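PDB 3SOZ: cytoplasmic Protein STM1381 from Salmonella enterica subsp. enterica serovar Typhimurium, which is of unknown function but belongs to the putative glutamine amidotransferase family and therefore probably has a class I glutamine amidotransferase-like fold. Local coordinates for residues Leu103-Val108 / Gly206-Gly211; Asp144-Asp149 / Lys184-Glu189; Cys158-Thr163 / Ser174-Leu179. One frame throughout, in Å; residues are numbered along the deposited sequence.

Contact 1. Residues Leu103-Val108 / Gly206-Gly211; sequences LIADYV and GTYHKG
Helix 100-109 enters this contact through Ala105, one turn before Val108. The carbonyl of Ala105 faces the rim of the Tyr208 ring: Ala105 O lies 3.6 Å from Tyr208 CE2 and in the ring plane, while the methyl group adds a looser apolar contact. The ring reaches the helix because its CG stands anti to the backbone N (chi1 -177°). Val108 meets the same ring edge at the base of the side chain. Its CG1, anti to the backbone N at chi1 169°, sits 3.7 Å from Tyr208 CB and near CD2, the two side chains crossing at about a right angle. The backbone of Val108 makes the remaining approach: Gly211, with no side chain, brings its CA to 3.2 Å from Val108 O in a CA-H...O contact, with 132° at the hydrogen. Gly211 N is similarly near this oxygen, but its angle is too poor for a hydrogen bond. Beyond the contact, Tyr208 OH and Glu139 OE1 are hydrogen-bonded, and Val140 of helix 137-140 packs on Ala105, Val108 and Tyr208. Tyr208 to Gly211 form a type II' beta turn at the tip of a beta hairpin, closed by Tyr208 N to Gly211 O at 2.6 Å and the reciprocal bond, linking antiparallel strands 200-208 and 211-216 next to helix 100-109, which packs on the parallel strands 73-77 and 113-117 of the mixed sheet, as in an alpha/beta fold.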
loop_
_atom_site.group_PDB
_atom_site.type_symbol
_atom_site.label_atom_id
_atom_site.label_comp_id
_atom_site.label_asym_id
_atom_site.label_seq_id
_atom_site.Cartn_x
_atom_site.Cartn_y
_atom_site.Cartn_z
ATOM N N LEU A 103 17.984 -15.344 -11.051
ATOM C CA LEU A 103 18.464 -16.694 -10.816
ATOM C C LEU A 103 17.391 -17.756 -10.922
ATOM O O LEU A 103 17.618 -18.785 -11.552
ATOM C CB LEU A 103 19.199 -16.824 -9.478
ATOM C CG LEU A 103 20.684 -16.475 -9.601
ATOM C CD1 LEU A 103 21.308 -15.873 -8.306
ATOM C CD2 LEU A 103 21.460 -17.702 -10.129
ATOM N N ILE A 104 16.233 -17.521 -10.314
ATOM C CA ILE A 104 15.163 -18.513 -10.346
ATOM C C ILE A 104 14.578 -18.580 -11.759
ATOM O O ILE A 104 14.294 -19.669 -12.279
ATOM C CB ILE A 104 14.121 -18.266 -9.238
ATOM C CG1 ILE A 104 14.733 -18.637 -7.881
ATOM C CG2 ILE A 104 12.863 -19.110 -9.446
ATOM C CD1 ILE A 104 14.260 -17.813 -6.735
ATOM N N ALA A 105 14.453 -17.425 -12.392
ATOM C CA ALA A 105 13.967 -17.357 -13.749
ATOM C C ALA A 105 14.844 -18.184 -14.697
ATOM O O ALA A 105 14.329 -19.044 -15.456
ATOM C CB ALA A 105 13.911 -15.904 -14.219
ATOM N N ASP A 106 16.152 -17.892 -14.667
ATOM C CA ASP A 106 17.148 -18.594 -15.446
ATOM C C ASP A 106 16.960 -20.067 -15.207
ATOM O O ASP A 106 16.716 -20.803 -16.164
ATOM C CB ASP A 106 18.571 -18.131 -15.083
ATOM C CG ASP A 106 18.934 -16.773 -15.729
ATOM O OD1 ASP A 106 18.078 -16.119 -16.381
ATOM O OD2 ASP A 106 20.094 -16.349 -15.586
ATOM N N TYR A 107 17.010 -20.486 -13.940
ATOM C CA TYR A 107 16.832 -21.889 -13.568
ATOM C C TYR A 107 15.627 -22.542 -14.232
ATOM O O TYR A 107 15.732 -23.629 -14.792
ATOM C CB TYR A 107 16.705 -22.004 -12.061
ATOM C CG TYR A 107 16.127 -23.311 -11.567
ATOM C CD1 TYR A 107 14.760 -23.468 -11.427
ATOM C CD2 TYR A 107 16.949 -24.372 -11.206
ATOM C CE1 TYR A 107 14.203 -24.654 -10.979
ATOM C CE2 TYR A 107 16.410 -25.579 -10.748
ATOM C CZ TYR A 107 15.021 -25.707 -10.637
ATOM O OH TYR A 107 14.436 -26.868 -10.174
ATOM N N VAL A 108 14.479 -21.881 -14.153
ATOM C CA VAL A 108 13.248 -22.425 -14.699
ATOM C C VAL A 108 13.324 -22.575 -16.221
ATOM O O VAL A 108 13.030 -23.648 -16.744
ATOM C CB VAL A 108 12.008 -21.586 -14.275
ATOM C CG1 VAL A 108 10.756 -22.002 -15.057
ATOM C CG2 VAL A 108 11.779 -21.715 -12.804
ATOM N N GLY A 206 1.481 -24.013 -16.211
ATOM C CA GLY A 206 2.068 -23.281 -17.333
ATOM C C GLY A 206 3.475 -23.755 -17.581
ATOM O O GLY A 206 3.916 -24.708 -16.944
ATOM N N THR A 207 4.174 -23.082 -18.488
ATOM C CA THR A 207 5.547 -23.463 -18.851
ATOM C C THR A 207 6.352 -22.179 -19.063
ATOM O O THR A 207 5.799 -21.173 -19.556
ATOM C CB THR A 207 5.630 -24.302 -20.206
ATOM O OG1 THR A 207 5.162 -23.491 -21.310
ATOM C CG2 THR A 207 4.853 -25.634 -20.113
ATOM N N TYR A 208 7.644 -22.225 -18.732
ATOM C CA TYR A 208 8.510 -21.095 -18.996
ATOM C C TYR A 208 9.799 -21.551 -19.730
ATOM O O TYR A 208 10.751 -22.092 -19.118
ATOM C CB TYR A 208 8.759 -20.277 -17.709
ATOM C CG TYR A 208 9.610 -19.037 -17.913
ATOM C CD1 TYR A 208 9.147 -17.943 -18.670
ATOM C CD2 TYR A 208 10.872 -18.946 -17.331
ATOM C CE1 TYR A 208 9.946 -16.796 -18.850
ATOM C CE2 TYR A 208 11.668 -17.819 -17.505
ATOM C CZ TYR A 208 11.205 -16.754 -18.260
ATOM O OH TYR A 208 12.042 -15.651 -18.401
ATOM N N HIS A 209 9.798 -21.329 -21.048
ATOM C CA HIS A 209 10.716 -22.009 -21.971
ATOM C C HIS A 209 10.775 -23.494 -21.629
ATOM O O HIS A 209 9.756 -24.166 -21.715
ATOM C CB HIS A 209 12.090 -21.341 -21.994
ATOM C CG HIS A 209 12.033 -19.879 -22.318
ATOM N ND1 HIS A 209 11.400 -19.392 -23.443
ATOM C CD2 HIS A 209 12.520 -18.797 -21.661
ATOM C CE1 HIS A 209 11.500 -18.072 -23.468
ATOM N NE2 HIS A 209 12.179 -17.686 -22.400
ATOM N N LYS A 210 11.925 -24.002 -21.200
ATOM C CA LYS A 210 12.060 -25.457 -20.976
ATOM C C LYS A 210 11.441 -25.942 -19.674
ATOM O O LYS A 210 11.438 -27.152 -19.409
ATOM C CB LYS A 210 13.522 -25.940 -21.060
ATOM C CG LYS A 210 14.225 -25.681 -22.396
ATOM C CD LYS A 210 15.622 -26.337 -22.467
ATOM C CE LYS A 210 16.064 -26.505 -23.949
ATOM N NZ LYS A 210 17.414 -27.137 -24.148
ATOM N N GLY A 211 10.907 -25.008 -18.877
ATOM C CA GLY A 211 10.450 -25.312 -17.517
ATOM C C GLY A 211 8.962 -25.309 -17.247
ATOM O O GLY A 211 8.193 -24.606 -17.920
#

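Contact 2. Residues Asp144-Asp149 / Lys184-Glu189; sequences DMLDVD and KLIAKE
A short antiparallel beta bridge joins the end of strand 143-144 to the final part of strand 175-187, within the large mixed sheet. Asp144 and Ile186 form a hydrogen-bonded pair: Asp144 N donates to Ile186 O at 2.9 Å, in the carbonyl plane with 153° at the hydrogen, whereas the return bond from Ile186 N to Asp144 O is weak at 3.3 Å. Both side chains of the pair leave on the same face, each with its gamma branch (CG of Asp144, CG1 of Ile186) anti to the carbonyl carbon. The carboxylate of Asp144 crosses the Lys188 chain at about a right angle and touches its methylene groups, OD1 being 3.6 Å from Lys188 CE. The ammonium stays beyond salt-bridge range of OD1; Lys188 NZ instead hydrogen-bonds to Leu141 O, so the attraction between the opposite charges is probably only a modest, longer-range one. Selenomethionine Met145 and Leu185 lie side by side and point the same way. Met145 CG meets Leu185 CD2 at 3.7 Å, after which chi3 (-72°) bends the Met145 chain; Phe123 and Tyr132 also pack on this side chain. Leu146 points toward the opposite segment, and its CD1 comes to 4.3 Å from Ile186 CD1. Lys184, extended beyond CG with its CG anti to the backbone N (chi1 178°), crosses Leu146 obliquely, and the Leu146 CD2 methyl rests along its CB, CG and CD, nearest at Lys184 CD, 3.8 Å away.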
loop_
_atom_site.group_PDB
_atom_site.type_symbol
_atom_site.label_atom_id
_atom_site.label_comp_id
_atom_site.label_asym_id
_atom_site.label_seq_id
_atom_site.Cartn_x
_atom_site.Cartn_y
_atom_site.Cartn_z
ATOM N N ASP A 144 -1.463 -13.663 -14.505
ATOM C CA ASP A 144 -1.312 -12.223 -14.346
ATOM C C ASP A 144 -1.786 -11.821 -12.963
ATOM O O ASP A 144 -2.746 -12.388 -12.451
ATOM C CB ASP A 144 -2.082 -11.426 -15.410
ATOM C CG ASP A 144 -1.336 -11.343 -16.759
ATOM O OD1 ASP A 144 -0.074 -11.211 -16.781
ATOM O OD2 ASP A 144 -2.025 -11.427 -17.808
HETATM N N MSE A 145 -1.098 -10.843 -12.376
HETATM C CA MSE A 145 -1.373 -10.337 -11.029
HETATM C C MSE A 145 -2.018 -8.971 -11.041
HETATM O O MSE A 145 -1.876 -8.208 -11.988
HETATM C CB MSE A 145 -0.076 -10.295 -10.215
HETATM C CG MSE A 145 0.280 -11.630 -9.599
HETATM SE SE MSE A 145 2.161 -11.736 -9.189
HETATM C CE MSE A 145 2.968 -11.901 -10.943
ATOM N N LEU A 146 -2.730 -8.671 -9.966
ATOM C CA LEU A 146 -3.391 -7.384 -9.798
ATOM C C LEU A 146 -2.412 -6.293 -9.325
ATOM O O LEU A 146 -1.399 -6.570 -8.678
ATOM C CB LEU A 146 -4.514 -7.546 -8.776
ATOM C CG LEU A 146 -5.951 -7.796 -9.262
ATOM C CD1 LEU A 146 -6.071 -8.358 -10.691
ATOM C CD2 LEU A 146 -6.724 -8.650 -8.279
ATOM N N ASP A 147 -2.714 -5.057 -9.681
ATOM C CA ASP A 147 -2.049 -3.897 -9.144
ATOM C C ASP A 147 -2.391 -3.671 -7.658
ATOM O O ASP A 147 -1.574 -3.165 -6.902
ATOM C CB ASP A 147 -2.504 -2.659 -9.912
ATOM C CG ASP A 147 -1.840 -2.503 -11.276
ATOM O OD1 ASP A 147 -0.889 -3.259 -11.604
ATOM O OD2 ASP A 147 -2.264 -1.561 -12.017
ATOM N N VAL A 148 -3.597 -4.000 -7.242
ATOM C CA VAL A 148 -4.043 -3.702 -5.896
ATOM C C VAL A 148 -3.877 -4.954 -5.017
ATOM O O VAL A 148 -3.528 -6.032 -5.512
ATOM C CB VAL A 148 -5.528 -3.281 -5.865
ATOM C CG1 VAL A 148 -5.796 -2.142 -6.808
ATOM C CG2 VAL A 148 -6.474 -4.488 -6.151
ATOM N N ASP A 149 -4.087 -4.779 -3.715
ATOM C CA ASP A 149 -4.230 -5.869 -2.778
ATOM C C ASP A 149 -5.043 -7.059 -3.318
ATOM O O ASP A 149 -6.214 -6.996 -3.514
ATOM C CB ASP A 149 -4.814 -5.354 -1.447
ATOM C CG ASP A 149 -4.816 -6.408 -0.361
ATOM O OD1 ASP A 149 -5.033 -7.595 -0.650
ATOM O OD2 ASP A 149 -4.621 -6.054 0.804
ATOM N N LYS A 184 -6.248 -13.464 -5.773
ATOM C CA LYS A 184 -7.054 -13.385 -6.953
ATOM C C LYS A 184 -6.083 -13.180 -8.070
ATOM O O LYS A 184 -5.305 -12.226 -8.023
ATOM C CB LYS A 184 -7.986 -12.193 -6.880
ATOM C CG LYS A 184 -8.829 -12.006 -8.112
ATOM C CD LYS A 184 -9.827 -10.878 -7.937
ATOM C CE LYS A 184 -10.632 -10.674 -9.238
ATOM N NZ LYS A 184 -11.837 -9.835 -8.974
ATOM N N LEU A 185 -6.161 -14.092 -9.054
ATOM C CA LEU A 185 -5.354 -14.120 -10.259
ATOM C C LEU A 185 -6.204 -14.306 -11.522
ATOM O O LEU A 185 -7.417 -14.560 -11.488
ATOM C CB LEU A 185 -4.338 -15.253 -10.179
ATOM C CG LEU A 185 -3.460 -15.177 -8.932
ATOM C CD1 LEU A 185 -2.902 -16.500 -8.589
ATOM C CD2 LEU A 185 -2.374 -14.205 -9.163
ATOM N N ILE A 186 -5.536 -14.149 -12.655
ATOM C CA ILE A 186 -6.144 -14.268 -13.968
ATOM C C ILE A 186 -5.262 -15.243 -14.748
ATOM O O ILE A 186 -4.038 -15.071 -14.775
ATOM C CB ILE A 186 -6.116 -12.898 -14.679
ATOM C CG1 ILE A 186 -7.066 -11.922 -13.990
ATOM C CG2 ILE A 186 -6.403 -13.058 -16.200
ATOM C CD1 ILE A 186 -6.868 -10.425 -14.398
ATOM N N ALA A 187 -5.845 -16.263 -15.371
ATOM C CA ALA A 187 -5.006 -17.172 -16.197
ATOM C C ALA A 187 -4.433 -16.472 -17.453
ATOM O O ALA A 187 -5.110 -15.695 -18.116
ATOM C CB ALA A 187 -5.746 -18.436 -16.537
ATOM N N LYS A 188 -3.158 -16.685 -17.731
ATOM C CA LYS A 188 -2.571 -16.211 -19.001
ATOM C C LYS A 188 -3.034 -17.112 -20.191
ATOM O O LYS A 188 -3.548 -18.220 -19.976
ATOM C CB LYS A 188 -1.038 -16.198 -18.894
ATOM C CG LYS A 188 -0.424 -15.034 -18.145
ATOM C CD LYS A 188 1.061 -15.315 -17.764
ATOM C CE LYS A 188 1.929 -14.019 -17.689
ATOM N NZ LYS A 188 3.266 -14.184 -17.013
ATOM N N GLU A 189 -2.845 -16.666 -21.435
ATOM C CA GLU A 189 -3.254 -17.487 -22.599
ATOM C C GLU A 189 -2.730 -18.938 -22.672
ATOM O O GLU A 189 -3.512 -19.897 -22.641
ATOM C CB GLU A 189 -3.067 -16.738 -23.915
ATOM C CG GLU A 189 -4.282 -15.846 -24.226
ATOM C CD GLU A 189 -4.286 -15.279 -25.671
ATOM O OE1 GLU A 189 -3.186 -15.006 -26.246
ATOM O OE2 GLU A 189 -5.408 -15.103 -26.224
#

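Contact 3. Residues Cys158-Thr163 / Ser174-Leu179; sequences CKAVNT and SEWPPL
This is an irregular antiparallel strand pairing in which strand 157-162 meets the beginning of strand 175-187 within the large mixed sheet. The short strand axes approach to 4.7 Å, and their directions differ by 138°, well away from strict antiparallel alignment. Regular pairing is clearest at one end, where Cys158 and Leu179 form a hydrogen-bonded pair. Leu179 N donates to Cys158 O at 3.1 Å from above the carbonyl plane, while the opposite bond, Cys158 N to Leu179 O, is 3.2 Å long and lies in the plane of its acceptor carbonyl. The same Cys158 O also receives a CA-H...O contact from Pro178 CA, so two groups converge on one carbonyl. Toward the other end, the indole of Trp176 takes over from backbone pairing. With CG anti to the carbonyl carbon, it offers one face to Ala160, whose CB stands 3.6 Å from the five-membered ring centroid and 18° off its normal, a CH-pi contact. The indole N-H points out along the ring plane to Asn162 OD1, 3.0 Å from Trp176 NE1. This donor lies well above the amide plane, and the two planes are 78° apart, so ring and amide meet nearly crosswise. Lys159 lays its CD 3.2 Å from Trp176 O and makes a long salt bridge from NZ to Glu175 OE2. Around the indole, Phe173 and Phe238 meet it edge-to-face and Trp232 also packs against it. Phe229 of helix 227-230 touches Trp176, Pro177 and Leu179. Strand 192-197 pairs with the other edge of strand 157-162, its Ala195 touching Trp176 and its Ile197 touching Cys158 and Leu179.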
loop_
_atom_site.group_PDB
_atom_site.type_symbol
_atom_site.label_atom_id
_atom_site.label_comp_id
_atom_site.label_asym_id
_atom_site.label_seq_id
_atom_site.Cartn_x
_atom_site.Cartn_y
_atom_site.Cartn_z
ATOM N N CYS A 158 -15.018 -21.439 1.211
ATOM C CA CYS A 158 -15.606 -21.692 -0.057
ATOM C C CYS A 158 -14.940 -22.918 -0.602
ATOM O O CYS A 158 -13.737 -23.094 -0.410
ATOM C CB CYS A 158 -15.360 -20.485 -0.936
ATOM S SG CYS A 158 -15.800 -20.678 -2.638
ATOM N N LYS A 159 -15.740 -23.799 -1.219
ATOM C CA LYS A 159 -15.227 -25.026 -1.857
ATOM C C LYS A 159 -14.847 -24.803 -3.312
ATOM O O LYS A 159 -15.623 -24.258 -4.114
ATOM C CB LYS A 159 -16.217 -26.175 -1.764
ATOM C CG LYS A 159 -16.578 -26.559 -0.332
ATOM C CD LYS A 159 -17.185 -27.978 -0.215
ATOM C CE LYS A 159 -18.056 -28.096 1.025
ATOM N NZ LYS A 159 -19.364 -28.747 0.672
ATOM N N ALA A 160 -13.633 -25.237 -3.636
ATOM C CA ALA A 160 -13.109 -25.144 -4.979
ATOM C C ALA A 160 -13.720 -26.255 -5.795
ATOM O O ALA A 160 -13.986 -27.359 -5.272
ATOM C CB ALA A 160 -11.628 -25.305 -4.954
ATOM N N VAL A 161 -13.955 -25.975 -7.069
ATOM C CA VAL A 161 -14.309 -27.035 -8.009
ATOM C C VAL A 161 -13.253 -27.220 -9.101
ATOM O O VAL A 161 -12.823 -26.251 -9.728
ATOM C CB VAL A 161 -15.726 -26.836 -8.640
ATOM C CG1 VAL A 161 -16.826 -26.893 -7.563
ATOM C CG2 VAL A 161 -15.798 -25.521 -9.475
ATOM N N ASN A 162 -12.836 -28.476 -9.288
ATOM C CA ASN A 162 -12.109 -28.951 -10.478
ATOM C C ASN A 162 -12.684 -28.502 -11.831
ATOM O O ASN A 162 -13.833 -28.127 -11.976
ATOM C CB ASN A 162 -12.037 -30.468 -10.465
ATOM C CG ASN A 162 -11.117 -31.000 -9.406
ATOM O OD1 ASN A 162 -10.249 -30.294 -8.919
ATOM N ND2 ASN A 162 -11.298 -32.266 -9.040
ATOM N N THR A 163 -11.844 -28.542 -12.832
ATOM C CA THR A 163 -12.162 -27.954 -14.097
ATOM C C THR A 163 -12.380 -29.146 -15.028
ATOM O O THR A 163 -12.109 -30.280 -14.635
ATOM C CB THR A 163 -10.981 -27.008 -14.475
ATOM O OG1 THR A 163 -11.484 -25.756 -14.926
ATOM C CG2 THR A 163 -10.040 -27.587 -15.500
ATOM N N SER A 174 -13.011 -35.011 -6.343
ATOM C CA SER A 174 -13.864 -34.078 -7.111
ATOM C C SER A 174 -14.354 -32.894 -6.288
ATOM O O SER A 174 -14.549 -31.790 -6.826
ATOM C CB SER A 174 -15.063 -34.797 -7.763
ATOM O OG SER A 174 -16.005 -35.231 -6.792
ATOM N N GLU A 175 -14.562 -33.157 -4.995
ATOM C CA GLU A 175 -14.987 -32.151 -4.023
ATOM C C GLU A 175 -13.816 -31.695 -3.121
ATOM O O GLU A 175 -13.059 -32.515 -2.551
ATOM C CB GLU A 175 -16.183 -32.687 -3.217
ATOM C CG GLU A 175 -16.298 -32.199 -1.743
ATOM C CD GLU A 175 -17.750 -32.077 -1.239
ATOM O OE1 GLU A 175 -18.643 -31.664 -2.041
ATOM O OE2 GLU A 175 -17.976 -32.371 -0.032
ATOM N N TRP A 176 -13.664 -30.376 -3.028
ATOM C CA TRP A 176 -12.587 -29.746 -2.250
ATOM C C TRP A 176 -13.017 -29.380 -0.827
ATOM O O TRP A 176 -14.191 -29.061 -0.586
ATOM C CB TRP A 176 -12.159 -28.470 -2.949
ATOM C CG TRP A 176 -11.220 -28.659 -4.107
ATOM C CD1 TRP A 176 -11.554 -28.920 -5.412
ATOM C CD2 TRP A 176 -9.792 -28.534 -4.079
ATOM N NE1 TRP A 176 -10.422 -28.976 -6.192
ATOM C CE2 TRP A 176 -9.325 -28.747 -5.400
ATOM C CE3 TRP A 176 -8.853 -28.251 -3.064
ATOM C CZ2 TRP A 176 -7.954 -28.693 -5.731
ATOM C CZ3 TRP A 176 -7.487 -28.220 -3.396
ATOM C CH2 TRP A 176 -7.057 -28.432 -4.715
ATOM N N PRO A 177 -12.068 -29.407 0.130
ATOM C CA PRO A 177 -12.431 -28.856 1.450
ATOM C C PRO A 177 -12.457 -27.323 1.357
ATOM O O PRO A 177 -11.880 -26.751 0.407
ATOM C CB PRO A 177 -11.315 -29.337 2.367
ATOM C CG PRO A 177 -10.271 -29.999 1.436
ATOM C CD PRO A 177 -10.635 -29.742 0.036
ATOM N N PRO A 178 -13.154 -26.648 2.296
ATOM C CA PRO A 178 -13.215 -25.194 2.134
ATOM C C PRO A 178 -11.869 -24.517 2.467
ATOM O O PRO A 178 -11.148 -24.958 3.350
ATOM C CB PRO A 178 -14.296 -24.786 3.135
ATOM C CG PRO A 178 -14.185 -25.826 4.202
ATOM C CD PRO A 178 -13.894 -27.097 3.497
ATOM N N LEU A 179 -11.539 -23.458 1.743
ATOM C CA LEU A 179 -10.380 -22.629 2.077
ATOM C C LEU A 179 -10.941 -21.283 2.534
ATOM O O LEU A 179 -12.028 -20.916 2.087
ATOM C CB LEU A 179 -9.466 -22.479 0.854
ATOM C CG LEU A 179 -8.824 -23.770 0.321
ATOM C CD1 LEU A 179 -8.373 -23.564 -1.084
ATOM C CD2 LEU A 179 -7.661 -24.262 1.143
#

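All three contacts reach the same mixed sheet, yet none touches another. Contacts 1 and 2 have centres 19 Å apart, contacts 2 and 3 20 Å, and contacts 1 and 3 29 Å, with nearest atoms about 7, 9 and 12 Å apart respectively. Contacts 2 and 3 share strand 175-187, which pairs with 143-144 near its end and with 157-162 near its beginning. Each contact encloses the next along the chain: 103-108/206-211 is outermost, then 144-149/184-189, then 158-163/174-179. Contacts 2 and 3 pair strands within the antiparallel part of the sheet, while contact 1 sets its hairpin end, 206-211, against helix 100-109.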